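Local structure of endonuclease EndoMS (Thermococcus kodakarensis KOD1, 5GKE) at residues M30-A35 with V55-P60; K38-G43 with E106-E111; D42-S47 with R99-T104. The protein binds double-stranded DNA and acts as a mismatch restriction endonuclease, hydrolysing DNA with its nuclease domain. The protein carries 1 engineered substitution. All coordinates share one frame; numbering follows the deposited sequence.

Contact 1 (M30-A35 with V55-P60); sequences MLTIFA and VIIVKP
The ring of Phe34 has Val55 beside its CD2-CE2 bond, with Val55 CG2 3.8 Å from Phe34 CD2, and it stacks with Phe118 of the second subunit. Phe34 and Val55 lie side by side and point the same way, as a non-hydrogen-bonded antiparallel pair on one face of the sheet. That ladder joins strands 30-42 and 52-58 of the N-terminal PH-like domain; the two segment axes run at 162° and approach to 4.7 Å. Its register is fixed by two hydrogen-bonded pairs, Leu31 with Val58 and Ile33 with Ile56. Leu31 N gives a nearly straight bond to Val58 O (3.0 Å, 174° at the hydrogen), and Ile56 N returns one to Ile33 O (2.8 Å).

The two faces of the ladder do different work. On one, Leu31, Ile33, Ile56 and Val58 form an aliphatic layer: Ile33 CB and Ile56 CB are 4.1 Å apart, and so are Leu31 CB and Val58 CB. Val115 covers Leu31 and Ile33, while Phe64 lies against Ile56 and Val58. On the other face sit Thr32, Phe34, Val55 and Ile57, and here the second subunit packs, its own Phe34 touching Thr32, so this face belongs to the dimer interface. Lys59, at the end of the ladder, sends NZ into a cluster of acceptors on that subunit, among them the carbonyls of Gln68, Lys70 and Lys71.

Met30 closes the same end, its CG 3.9 Å from Pro60 CD. One polar atom is buried without any partner in the model: the hydroxyl of Thr32, anti to its own carbonyl carbon (chi1 -59°), whose OG1 lies 4.1 Å from Ile57 CG1.

Contact 2 (K38-G43 with E106-E111); sequences KVHYDG and EVELEE. With nucleotides of chain D.
Lys38 runs extended beside Glu108 and reaches across to Glu110, its CD 3.5 Å from Glu108 OE1 and its CE 3.4 Å from Glu110 OE2. These are contacts of the aliphatic chain; the ammonium stays beyond salt-bridge range, with Lys38 NZ 4.0 Å from Glu110 OE2. The frame is an antiparallel ladder of strands 30-42 and 103-109 in the PH-like domain, followed by a classic beta bulge in which Glu110 and Glu111 both face Arg36. His40 shares the polar face: Glu108 OE1 lies at its ring edge, 3.9 Å from His40 NE2, with ring and carboxylate only 27° from coplanar.

A second shell sets these groups. Glu48 takes His40 ND1, Asn91 holds Glu108 OE2, Ser51 binds Glu110 OE1, and Arg89 forms a salt bridge with Glu106. Beneath, the pairs Lys38-Glu108 and His40-Glu106 are hydrogen-bonded, His40 N giving Glu106 O a bond of 2.8 Å at 169°. The reverse face carries Val39 and Val107, the latter resting on Ile56.

Farther along, Tyr41 turns from the partner strand to the DNA. Its hydroxyl is hydrogen-bonded to Glu103 and Ala45. One ring face is covered by guanine DG8 of chain D, whose C5 stands 3.3 Å above the plane of the Tyr41 ring, near the rim; the opposite face has Gly43 N, 4.0 Å above it.

Contact 3 (D42-S47 with R99-T104); sequences DGRAKS and RKPRET. With nucleotides of chain D.
Asp42 and Thr104 form an antiparallel hydrogen-bonded pair, Asp42 N to Thr104 O at 2.9 Å and Thr104 N to Asp42 O at 2.8 Å. Beyond it the chains draw in to a CA-CA distance of 3.9 Å between Gly43 and Glu103, where a CB on Gly43 would collide with the Glu103 carboxylate. The first segment turns here between strands 30-42 and 46-50, the second enters strand 103-109 after the cis peptide before Pro101.

Glu103 OE1 is gripped twice by Arg44, from one face of the carboxylate: by Arg44 N, and by Arg44 NE at 2.9 Å in a salt bridge. NE approaches from 43° above the carboxylate plane, and the two flat groups stand 84° apart, nearly perpendicular. The Arg44 chain bends at chi3 (-68°), which turns NE toward Glu103 OE1; the guanidinium beyond it reaches the DNA. NH2 bonds DG8 N3 of chain D at 2.9 Å and DG10 OP1 at 3.0 Å, while NH1 donates to DG10 OP2. Glu103 OE2, also in a salt bridge with Arg98, accepts a hydrogen bond from DG8 N2 at 2.9 Å. Arg102 NH2 meets Asp42 weakly, through a long salt bridge to OD2 and a weak hydrogen bond to O.

An alanine at Arg44 would probably leave the DG10 phosphate and DG8 N3 without these donors and Glu103 OE1 without its NE salt bridge, though still held by the backbone N-H and Tyr41 OH.

Since N2 distinguishes guanine from adenine, the Glu103 carboxylate, steadied by Arg44, probably helps to read the base, while the same arginine would be expected to offset charge on the DG10 phosphate.

How the contacts relate
Strand 30-42 runs through contacts 1 and 2 and ends in contact 3, pairing first with 52-58 and then with 103-109. Contact 1 is buried, with one apolar face inside the domain and the other against the second subunit. Contact 2 is partly buried: valines on one face, polar and charged side chains on the other. Contact 3, a surface contact, is carried by one backbone pair, an ion pair and bonds to phosphate and base. Packing joins the first two, Ile56 CD1 lying 3.7 Å from Val107 CG1. Contacts 2 and 3 share Asp42 and Gly43 and the nucleotide DG8 of chain D, whereas contacts 1 and 3 do not touch, their nearest atoms being about 12 Å apart.

Contact 1 (M30-A35 with V55-P60)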
loop_
_atom_site.group_PDB
_atom_site.type_symbol
_atom_site.label_atom_id
_atom_site.label_comp_id
_atom_site.label_asym_id
_atom_site.label_seq_id
_atom_site.Cartn_x
_atom_site.Cartn_y
_atom_site.Cartn_z
ATOM N N MET A 30 -2.858 19.019 -13.239
ATOM C CA MET A 30 -2.032 17.832 -13.180
ATOM C C MET A 30 -0.915 17.894 -14.200
ATOM O O MET A 30 -1.126 18.218 -15.370
ATOM C CB MET A 30 -2.872 16.579 -13.370
ATOM C CG MET A 30 -3.587 16.207 -12.099
ATOM S SD MET A 30 -4.021 14.475 -12.046
ATOM C CE MET A 30 -5.677 14.585 -12.674
ATOM N N LEU A 31 0.284 17.587 -13.733
ATOM C CA LEU A 31 1.435 17.557 -14.595
ATOM C C LEU A 31 1.717 16.119 -14.947
ATOM O O LEU A 31 1.748 15.253 -14.069
ATOM C CB LEU A 31 2.642 18.203 -13.923
ATOM C CG LEU A 31 3.848 18.421 -14.828
ATOM C CD1 LEU A 31 3.488 19.430 -15.884
ATOM C CD2 LEU A 31 5.026 18.894 -13.995
ATOM N N THR A 32 1.895 15.861 -16.241
ATOM C CA THR A 32 2.328 14.553 -16.688
ATOM C C THR A 32 3.510 14.716 -17.622
ATOM O O THR A 32 3.475 15.531 -18.533
ATOM C CB THR A 32 1.198 13.775 -17.393
ATOM O OG1 THR A 32 0.104 13.610 -16.492
ATOM C CG2 THR A 32 1.675 12.403 -17.817
ATOM N N ILE A 33 4.548 13.928 -17.382
ATOM C CA ILE A 33 5.762 13.965 -18.177
ATOM C C ILE A 33 6.186 12.561 -18.606
ATOM O O ILE A 33 6.237 11.643 -17.787
ATOM C CB ILE A 33 6.904 14.633 -17.379
ATOM C CG1 ILE A 33 6.600 16.123 -17.179
ATOM C CG2 ILE A 33 8.253 14.410 -18.046
ATOM C CD1 ILE A 33 7.577 16.811 -16.252
ATOM N N PHE A 34 6.454 12.385 -19.896
ATOM C CA PHE A 34 7.121 11.180 -20.376
ATOM C C PHE A 34 8.572 11.564 -20.608
ATOM O O PHE A 34 8.845 12.520 -21.322
ATOM C CB PHE A 34 6.504 10.640 -21.673
ATOM C CG PHE A 34 5.008 10.407 -21.621
ATOM C CD1 PHE A 34 4.265 10.402 -22.792
ATOM C CD2 PHE A 34 4.353 10.155 -20.432
ATOM C CE1 PHE A 34 2.896 10.178 -22.769
ATOM C CE2 PHE A 34 2.984 9.919 -20.401
ATOM C CZ PHE A 34 2.255 9.938 -21.571
ATOM N N ALA A 35 9.509 10.843 -20.008
ATOM C CA ALA A 35 10.895 11.264 -20.098
ATOM C C ALA A 35 11.868 10.126 -19.891
ATOM O O ALA A 35 11.545 9.140 -19.245
ATOM C CB ALA A 35 11.171 12.361 -19.073
ATOM N N VAL A 55 6.837 7.393 -16.893
ATOM C CA VAL A 55 5.776 8.358 -16.745
ATOM C C VAL A 55 5.892 9.004 -15.377
ATOM O O VAL A 55 5.977 8.308 -14.366
ATOM C CB VAL A 55 4.405 7.713 -16.863
ATOM C CG1 VAL A 55 3.341 8.758 -16.625
ATOM C CG2 VAL A 55 4.255 7.030 -18.226
ATOM N N ILE A 56 5.878 10.330 -15.357
ATOM C CA ILE A 56 6.015 11.109 -14.138
ATOM C C ILE A 56 4.754 11.926 -13.922
ATOM O O ILE A 56 4.278 12.588 -14.836
ATOM C CB ILE A 56 7.240 12.030 -14.214
ATOM C CG1 ILE A 56 8.515 11.182 -14.281
ATOM C CG2 ILE A 56 7.271 12.986 -13.033
ATOM C CD1 ILE A 56 9.709 11.889 -14.901
ATOM N N ILE A 57 4.184 11.851 -12.730
ATOM C CA ILE A 57 2.966 12.598 -12.446
ATOM C C ILE A 57 3.126 13.446 -11.203
ATOM O O ILE A 57 3.611 12.969 -10.176
ATOM C CB ILE A 57 1.760 11.674 -12.269
ATOM C CG1 ILE A 57 1.408 11.013 -13.604
ATOM C CG2 ILE A 57 0.555 12.438 -11.725
ATOM C CD1 ILE A 57 0.282 10.037 -13.490
ATOM N N VAL A 58 2.746 14.714 -11.312
ATOM C CA VAL A 58 2.666 15.578 -10.147
ATOM C C VAL A 58 1.247 16.093 -10.000
ATOM O O VAL A 58 0.726 16.764 -10.881
ATOM C CB VAL A 58 3.656 16.751 -10.235
ATOM C CG1 VAL A 58 3.627 17.576 -8.942
ATOM C CG2 VAL A 58 5.049 16.219 -10.502
ATOM N N LYS A 59 0.619 15.727 -8.894
ATOM C CA LYS A 59 -0.708 16.182 -8.556
ATOM C C LYS A 59 -0.658 17.514 -7.800
ATOM O O LYS A 59 0.315 17.797 -7.107
ATOM C CB LYS A 59 -1.416 15.128 -7.706
ATOM C CG LYS A 59 -1.426 13.744 -8.293
ATOM C CD LYS A 59 -2.450 12.881 -7.593
ATOM C CE LYS A 59 -2.515 11.496 -8.192
ATOM N NZ LYS A 59 -3.613 10.719 -7.569
ATOM N N PRO A 60 -1.725 18.317 -7.917
ATOM C CA PRO A 60 -1.865 19.600 -7.221
ATOM C C PRO A 60 -1.626 19.508 -5.711
ATOM O O PRO A 60 -1.201 20.490 -5.109
ATOM C CB PRO A 60 -3.320 19.991 -7.503
ATOM C CG PRO A 60 -3.661 19.320 -8.768
ATOM C CD PRO A 60 -2.889 18.030 -8.773
#

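Contact 2 (K38-G43 with E106-E111)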
loop_
_atom_site.group_PDB
_atom_site.type_symbol
_atom_site.label_atom_id
_atom_site.label_comp_id
_atom_site.label_asym_id
_atom_site.label_seq_id
_atom_site.Cartn_x
_atom_site.Cartn_y
_atom_site.Cartn_z
ATOM N N LYS A 38 16.844 9.801 -14.570
ATOM C CA LYS A 38 17.441 9.142 -13.418
ATOM C C LYS A 38 16.695 9.616 -12.165
ATOM O O LYS A 38 16.200 10.751 -12.124
ATOM C CB LYS A 38 18.933 9.471 -13.309
ATOM C CG LYS A 38 19.823 8.933 -14.427
ATOM C CD LYS A 38 21.198 9.564 -14.286
ATOM C CE LYS A 38 22.240 8.939 -15.190
ATOM N NZ LYS A 38 23.537 9.653 -14.998
ATOM N N VAL A 39 16.597 8.770 -11.144
ATOM C CA VAL A 39 15.879 9.169 -9.942
ATOM C C VAL A 39 16.717 8.947 -8.681
ATOM O O VAL A 39 17.264 7.868 -8.445
ATOM C CB VAL A 39 14.536 8.424 -9.805
ATOM C CG1 VAL A 39 13.755 8.960 -8.590
ATOM C CG2 VAL A 39 13.706 8.599 -11.070
ATOM N N HIS A 40 16.817 9.987 -7.870
ATOM C CA HIS A 40 17.613 9.915 -6.656
ATOM C C HIS A 40 16.666 10.204 -5.501
ATOM O O HIS A 40 15.970 11.219 -5.510
ATOM C CB HIS A 40 18.786 10.895 -6.719
ATOM C CG HIS A 40 19.427 10.973 -8.073
ATOM N ND1 HIS A 40 20.285 10.005 -8.545
ATOM C CD2 HIS A 40 19.310 11.894 -9.064
ATOM C CE1 HIS A 40 20.677 10.327 -9.769
ATOM N NE2 HIS A 40 20.098 11.466 -10.107
ATOM N N TYR A 41 16.579 9.281 -4.546
ATOM C CA TYR A 41 15.661 9.455 -3.420
ATOM C C TYR A 41 16.393 9.339 -2.075
ATOM O O TYR A 41 17.163 8.412 -1.844
ATOM C CB TYR A 41 14.496 8.441 -3.498
ATOM C CG TYR A 41 13.834 8.221 -2.159
ATOM C CD1 TYR A 41 13.066 9.222 -1.568
ATOM C CD2 TYR A 41 14.015 7.030 -1.462
ATOM C CE1 TYR A 41 12.495 9.044 -0.321
ATOM C CE2 TYR A 41 13.448 6.835 -0.217
ATOM C CZ TYR A 41 12.694 7.844 0.357
ATOM O OH TYR A 41 12.122 7.636 1.597
ATOM N N ASP A 42 16.166 10.305 -1.199
ATOM C CA ASP A 42 16.744 10.255 0.138
ATOM C C ASP A 42 15.779 10.783 1.187
ATOM O O ASP A 42 15.327 11.935 1.115
ATOM C CB ASP A 42 18.052 11.040 0.186
ATOM C CG ASP A 42 18.870 10.741 1.449
ATOM O OD1 ASP A 42 18.650 9.680 2.086
ATOM O OD2 ASP A 42 19.735 11.569 1.798
ATOM N N GLY A 43 15.554 9.984 2.222
ATOM C CA GLY A 43 14.397 10.154 3.082
ATOM C C GLY A 43 14.354 9.008 4.070
ATOM O O GLY A 43 15.390 8.569 4.564
ATOM N N GLU A 106 14.730 13.399 -6.223
ATOM C CA GLU A 106 15.221 14.162 -7.368
ATOM C C GLU A 106 15.011 13.427 -8.678
ATOM O O GLU A 106 15.459 12.280 -8.837
ATOM C CB GLU A 106 16.701 14.496 -7.199
ATOM C CG GLU A 106 16.958 15.652 -6.267
ATOM C CD GLU A 106 18.414 16.048 -6.224
ATOM O OE1 GLU A 106 19.273 15.181 -6.494
ATOM O OE2 GLU A 106 18.700 17.225 -5.921
ATOM N N VAL A 107 14.336 14.077 -9.625
ATOM C CA VAL A 107 14.194 13.466 -10.944
ATOM C C VAL A 107 14.935 14.271 -11.996
ATOM O O VAL A 107 14.495 15.354 -12.397
ATOM C CB VAL A 107 12.727 13.324 -11.370
ATOM C CG1 VAL A 107 12.644 12.632 -12.720
ATOM C CG2 VAL A 107 11.951 12.549 -10.340
ATOM N N GLU A 108 16.051 13.710 -12.455
ATOM C CA GLU A 108 16.860 14.328 -13.486
ATOM C C GLU A 108 16.259 14.041 -14.851
ATOM O O GLU A 108 16.207 12.890 -15.279
ATOM C CB GLU A 108 18.290 13.800 -13.424
ATOM C CG GLU A 108 19.249 14.540 -14.352
ATOM C CD GLU A 108 20.615 13.872 -14.471
ATOM O OE1 GLU A 108 20.960 13.035 -13.603
ATOM O OE2 GLU A 108 21.340 14.190 -15.441
ATOM N N LEU A 109 15.841 15.076 -15.567
ATOM C CA LEU A 109 15.213 14.847 -16.858
ATOM C C LEU A 109 16.276 14.909 -17.940
ATOM O O LEU A 109 16.762 15.983 -18.275
ATOM C CB LEU A 109 14.131 15.888 -17.102
ATOM C CG LEU A 109 13.065 15.939 -16.014
ATOM C CD1 LEU A 109 12.168 17.153 -16.189
ATOM C CD2 LEU A 109 12.240 14.671 -16.058
ATOM N N GLU A 110 16.632 13.756 -18.489
ATOM C CA GLU A 110 17.675 13.702 -19.503
ATOM C C GLU A 110 17.133 14.033 -20.885
ATOM O O GLU A 110 17.780 14.736 -21.649
ATOM C CB GLU A 110 18.331 12.331 -19.510
ATOM C CG GLU A 110 19.008 12.006 -18.207
ATOM C CD GLU A 110 19.595 10.619 -18.190
ATOM O OE1 GLU A 110 18.871 9.663 -18.558
ATOM O OE2 GLU A 110 20.785 10.496 -17.815
ATOM N N GLU A 111 15.973 13.478 -21.216
ATOM C CA GLU A 111 15.236 13.879 -22.408
ATOM C C GLU A 111 13.736 13.884 -22.163
ATOM O O GLU A 111 13.151 12.860 -21.843
ATOM C CB GLU A 111 15.573 12.948 -23.568
ATOM C CG GLU A 111 14.875 13.295 -24.865
ATOM C CD GLU A 111 15.381 12.450 -26.019
ATOM O OE1 GLU A 111 16.277 11.604 -25.786
ATOM O OE2 GLU A 111 14.889 12.631 -27.157
ATOM P P DG D 8 9.943 0.321 0.491
ATOM O OP1 DG D 8 9.425 0.623 -0.869
ATOM O OP2 DG D 8 10.964 -0.742 0.647
ATOM O "O5'" DG D 8 10.532 1.678 1.083
ATOM C "C5'" DG D 8 11.055 1.720 2.394
ATOM C "C4'" DG D 8 10.647 3.000 3.088
ATOM O "O4'" DG D 8 11.100 4.121 2.303
ATOM C "C3'" DG D 8 9.140 3.188 3.257
ATOM O "O3'" DG D 8 8.865 3.879 4.453
ATOM C "C2'" DG D 8 8.754 4.021 2.044
ATOM C "C1'" DG D 8 9.991 4.886 1.858
ATOM N N9 DG D 8 10.208 5.245 0.466
ATOM C C8 DG D 8 10.694 4.429 -0.524
ATOM N N7 DG D 8 10.763 5.009 -1.684
ATOM C C5 DG D 8 10.285 6.292 -1.448
ATOM C C6 DG D 8 10.127 7.375 -2.336
ATOM O O6 DG D 8 10.383 7.414 -3.547
ATOM N N1 DG D 8 9.609 8.497 -1.696
ATOM C C2 DG D 8 9.283 8.562 -0.359
ATOM N N2 DG D 8 8.804 9.733 0.077
ATOM N N3 DG D 8 9.426 7.550 0.487
ATOM C C4 DG D 8 9.931 6.449 -0.129
#

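Contact 3 (D42-S47 with R99-T104)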
loop_
_atom_site.group_PDB
_atom_site.type_symbol
_atom_site.label_atom_id
_atom_site.label_comp_id
_atom_site.label_asym_id
_atom_site.label_seq_id
_atom_site.Cartn_x
_atom_site.Cartn_y
_atom_site.Cartn_z
ATOM N N ASP A 42 16.166 10.305 -1.199
ATOM C CA ASP A 42 16.744 10.255 0.138
ATOM C C ASP A 42 15.779 10.783 1.187
ATOM O O ASP A 42 15.327 11.935 1.115
ATOM C CB ASP A 42 18.052 11.040 0.186
ATOM C CG ASP A 42 18.870 10.741 1.449
ATOM O OD1 ASP A 42 18.650 9.680 2.086
ATOM O OD2 ASP A 42 19.735 11.569 1.798
ATOM N N GLY A 43 15.554 9.984 2.222
ATOM C CA GLY A 43 14.397 10.154 3.082
ATOM C C GLY A 43 14.354 9.008 4.070
ATOM O O GLY A 43 15.390 8.569 4.564
ATOM N N ARG A 44 13.148 8.573 4.408
ATOM C CA ARG A 44 12.947 7.412 5.256
ATOM C C ARG A 44 13.879 6.256 4.873
ATOM O O ARG A 44 14.469 5.581 5.734
ATOM C CB ARG A 44 11.482 6.976 5.174
ATOM C CG ARG A 44 10.534 7.924 5.890
ATOM C CD ARG A 44 9.097 7.541 5.662
ATOM N NE ARG A 44 8.728 7.766 4.272
ATOM C CZ ARG A 44 7.513 7.558 3.772
ATOM N NH1 ARG A 44 6.533 7.116 4.552
ATOM N NH2 ARG A 44 7.279 7.791 2.488
ATOM N N ALA A 45 14.037 6.060 3.576
ATOM C CA ALA A 45 15.050 5.164 3.054
ATOM C C ALA A 45 15.859 5.907 1.977
ATOM O O ALA A 45 15.823 7.135 1.918
ATOM C CB ALA A 45 14.437 3.906 2.522
ATOM N N LYS A 46 16.661 5.176 1.206
ATOM C CA LYS A 46 17.478 5.779 0.158
ATOM C C LYS A 46 17.501 4.883 -1.072
ATOM O O LYS A 46 17.543 3.656 -0.947
ATOM C CB LYS A 46 18.899 6.036 0.672
ATOM C CG LYS A 46 19.834 6.693 -0.317
ATOM C CD LYS A 46 20.947 7.481 0.384
ATOM C CE LYS A 46 22.319 7.085 -0.145
ATOM N NZ LYS A 46 22.316 6.937 -1.630
ATOM N N SER A 47 17.460 5.489 -2.258
ATOM C CA SER A 47 17.422 4.698 -3.489
ATOM C C SER A 47 18.003 5.406 -4.714
ATOM O O SER A 47 18.077 6.626 -4.765
ATOM C CB SER A 47 15.981 4.274 -3.803
ATOM O OG SER A 47 15.188 5.390 -4.181
ATOM N N ARG A 99 8.679 17.734 4.346
ATOM C CA ARG A 99 9.063 18.024 5.719
ATOM C C ARG A 99 8.310 17.080 6.656
ATOM O O ARG A 99 7.136 16.783 6.428
ATOM C CB ARG A 99 8.766 19.485 6.046
ATOM C CG ARG A 99 9.945 20.260 6.588
ATOM C CD ARG A 99 9.753 21.756 6.339
ATOM N NE ARG A 99 11.027 22.470 6.316
ATOM C CZ ARG A 99 11.229 23.633 5.701
ATOM N NH1 ARG A 99 10.238 24.231 5.045
ATOM N NH2 ARG A 99 12.432 24.198 5.745
ATOM N N LYS A 100 8.988 16.601 7.693
ATOM C CA LYS A 100 8.388 15.666 8.662
ATOM C C LYS A 100 7.710 14.438 8.022
ATOM O O LYS A 100 6.491 14.394 7.867
ATOM C CB LYS A 100 7.400 16.379 9.589
ATOM C CG LYS A 100 7.277 15.669 10.949
ATOM C CD LYS A 100 6.639 16.538 12.022
ATOM C CE LYS A 100 6.455 15.756 13.315
ATOM N NZ LYS A 100 5.257 14.867 13.225
ATOM N N PRO A 101 8.513 13.447 7.624
ATOM C CA PRO A 101 9.956 13.520 7.845
ATOM C C PRO A 101 10.639 14.209 6.693
ATOM O O PRO A 101 9.989 14.495 5.686
ATOM C CB PRO A 101 10.378 12.056 7.916
ATOM C CG PRO A 101 9.374 11.341 7.067
ATOM C CD PRO A 101 8.078 12.122 7.157
ATOM N N ARG A 102 11.937 14.441 6.826
ATOM C CA ARG A 102 12.666 15.073 5.757
ATOM C C ARG A 102 12.890 14.058 4.654
ATOM O O ARG A 102 13.495 13.009 4.877
ATOM C CB ARG A 102 13.996 15.641 6.244
ATOM C CG ARG A 102 14.450 16.841 5.400
ATOM C CD ARG A 102 15.964 16.834 5.099
ATOM N NE ARG A 102 16.550 15.525 4.748
ATOM C CZ ARG A 102 16.554 14.972 3.529
ATOM N NH1 ARG A 102 15.971 15.578 2.503
ATOM N NH2 ARG A 102 17.140 13.794 3.333
ATOM N N GLU A 103 12.388 14.382 3.468
ATOM C CA GLU A 103 12.571 13.545 2.296
ATOM C C GLU A 103 12.767 14.397 1.046
ATOM O O GLU A 103 12.027 15.356 0.826
ATOM C CB GLU A 103 11.368 12.622 2.113
ATOM C CG GLU A 103 11.122 11.676 3.278
ATOM C CD GLU A 103 10.187 10.537 2.919
ATOM O OE1 GLU A 103 10.671 9.384 2.807
ATOM O OE2 GLU A 103 8.969 10.797 2.757
ATOM N N THR A 104 13.750 14.044 0.224
ATOM C CA THR A 104 13.892 14.658 -1.088
ATOM C C THR A 104 13.854 13.603 -2.185
ATOM O O THR A 104 14.426 12.521 -2.046
ATOM C CB THR A 104 15.191 15.478 -1.221
ATOM O OG1 THR A 104 16.304 14.705 -0.763
ATOM C CG2 THR A 104 15.103 16.736 -0.412
ATOM P P DG D 8 9.943 0.321 0.491
ATOM O OP1 DG D 8 9.425 0.623 -0.869
ATOM O OP2 DG D 8 10.964 -0.742 0.647
ATOM O "O5'" DG D 8 10.532 1.678 1.083
ATOM C "C5'" DG D 8 11.055 1.720 2.394
ATOM C "C4'" DG D 8 10.647 3.000 3.088
ATOM O "O4'" DG D 8 11.100 4.121 2.303
ATOM C "C3'" DG D 8 9.140 3.188 3.257
ATOM O "O3'" DG D 8 8.865 3.879 4.453
ATOM C "C2'" DG D 8 8.754 4.021 2.044
ATOM C "C1'" DG D 8 9.991 4.886 1.858
ATOM N N9 DG D 8 10.208 5.245 0.466
ATOM C C8 DG D 8 10.694 4.429 -0.524
ATOM N N7 DG D 8 10.763 5.009 -1.684
ATOM C C5 DG D 8 10.285 6.292 -1.448
ATOM C C6 DG D 8 10.127 7.375 -2.336
ATOM O O6 DG D 8 10.383 7.414 -3.547
ATOM N N1 DG D 8 9.609 8.497 -1.696
ATOM C C2 DG D 8 9.283 8.562 -0.359
ATOM N N2 DG D 8 8.804 9.733 0.077
ATOM N N3 DG D 8 9.426 7.550 0.487
ATOM C C4 DG D 8 9.931 6.449 -0.129
ATOM P P DG D 10 3.685 6.199 2.389
ATOM O OP1 DG D 10 4.500 7.155 1.597
ATOM O OP2 DG D 10 3.625 6.309 3.863
ATOM O "O5'" DG D 10 2.163 6.180 1.898
ATOM C "C5'" DG D 10 1.857 6.028 0.522
ATOM C "C4'" DG D 10 0.379 5.754 0.330
ATOM O "O4'" DG D 10 -0.021 4.629 1.143
ATOM C "C3'" DG D 10 -0.560 6.889 0.717
ATOM O "O3'" DG D 10 -1.708 6.835 -0.111
ATOM C "C2'" DG D 10 -0.906 6.559 2.165
ATOM C "C1'" DG D 10 -0.968 5.041 2.113
ATOM N N9 DG D 10 -0.627 4.389 3.373
ATOM C C8 DG D 10 0.576 4.444 4.043
ATOM N N7 DG D 10 0.591 3.737 5.144
ATOM C C5 DG D 10 -0.679 3.178 5.200
ATOM C C6 DG D 10 -1.257 2.318 6.158
ATOM O O6 DG D 10 -0.747 1.862 7.187
ATOM N N1 DG D 10 -2.569 1.992 5.831
ATOM C C2 DG D 10 -3.239 2.445 4.718
ATOM N N2 DG D 10 -4.504 2.025 4.567
ATOM N N3 DG D 10 -2.707 3.246 3.812
ATOM C C4 DG D 10 -1.435 3.570 4.113
ATOM P P DT D 9 8.099 3.127 5.638
ATOM O OP1 DT D 9 7.667 4.163 6.609
ATOM O OP2 DT D 9 8.958 1.990 6.036
ATOM O "O5'" DT D 9 6.812 2.494 4.937
ATOM C "C5'" DT D 9 5.739 3.330 4.551
ATOM C "C4'" DT D 9 5.194 2.941 3.187
ATOM O "O4'" DT D 9 4.883 1.533 3.167
ATOM C "C3'" DT D 9 3.913 3.662 2.815
ATOM O "O3'" DT D 9 4.226 4.750 2.004
ATOM C "C2'" DT D 9 3.105 2.630 2.051
ATOM C "C1'" DT D 9 3.609 1.308 2.604
ATOM N N1 DT D 9 2.729 0.677 3.645
ATOM C C2 DT D 9 1.395 0.432 3.368
ATOM O O2 DT D 9 0.860 0.725 2.321
ATOM N N3 DT D 9 0.701 -0.173 4.374
ATOM C C4 DT D 9 1.189 -0.572 5.602
ATOM O O4 DT D 9 0.480 -1.122 6.438
ATOM C C5 DT D 9 2.590 -0.305 5.833
ATOM C C7 DT D 9 3.226 -0.695 7.144
ATOM C C6 DT D 9 3.289 0.293 4.851
#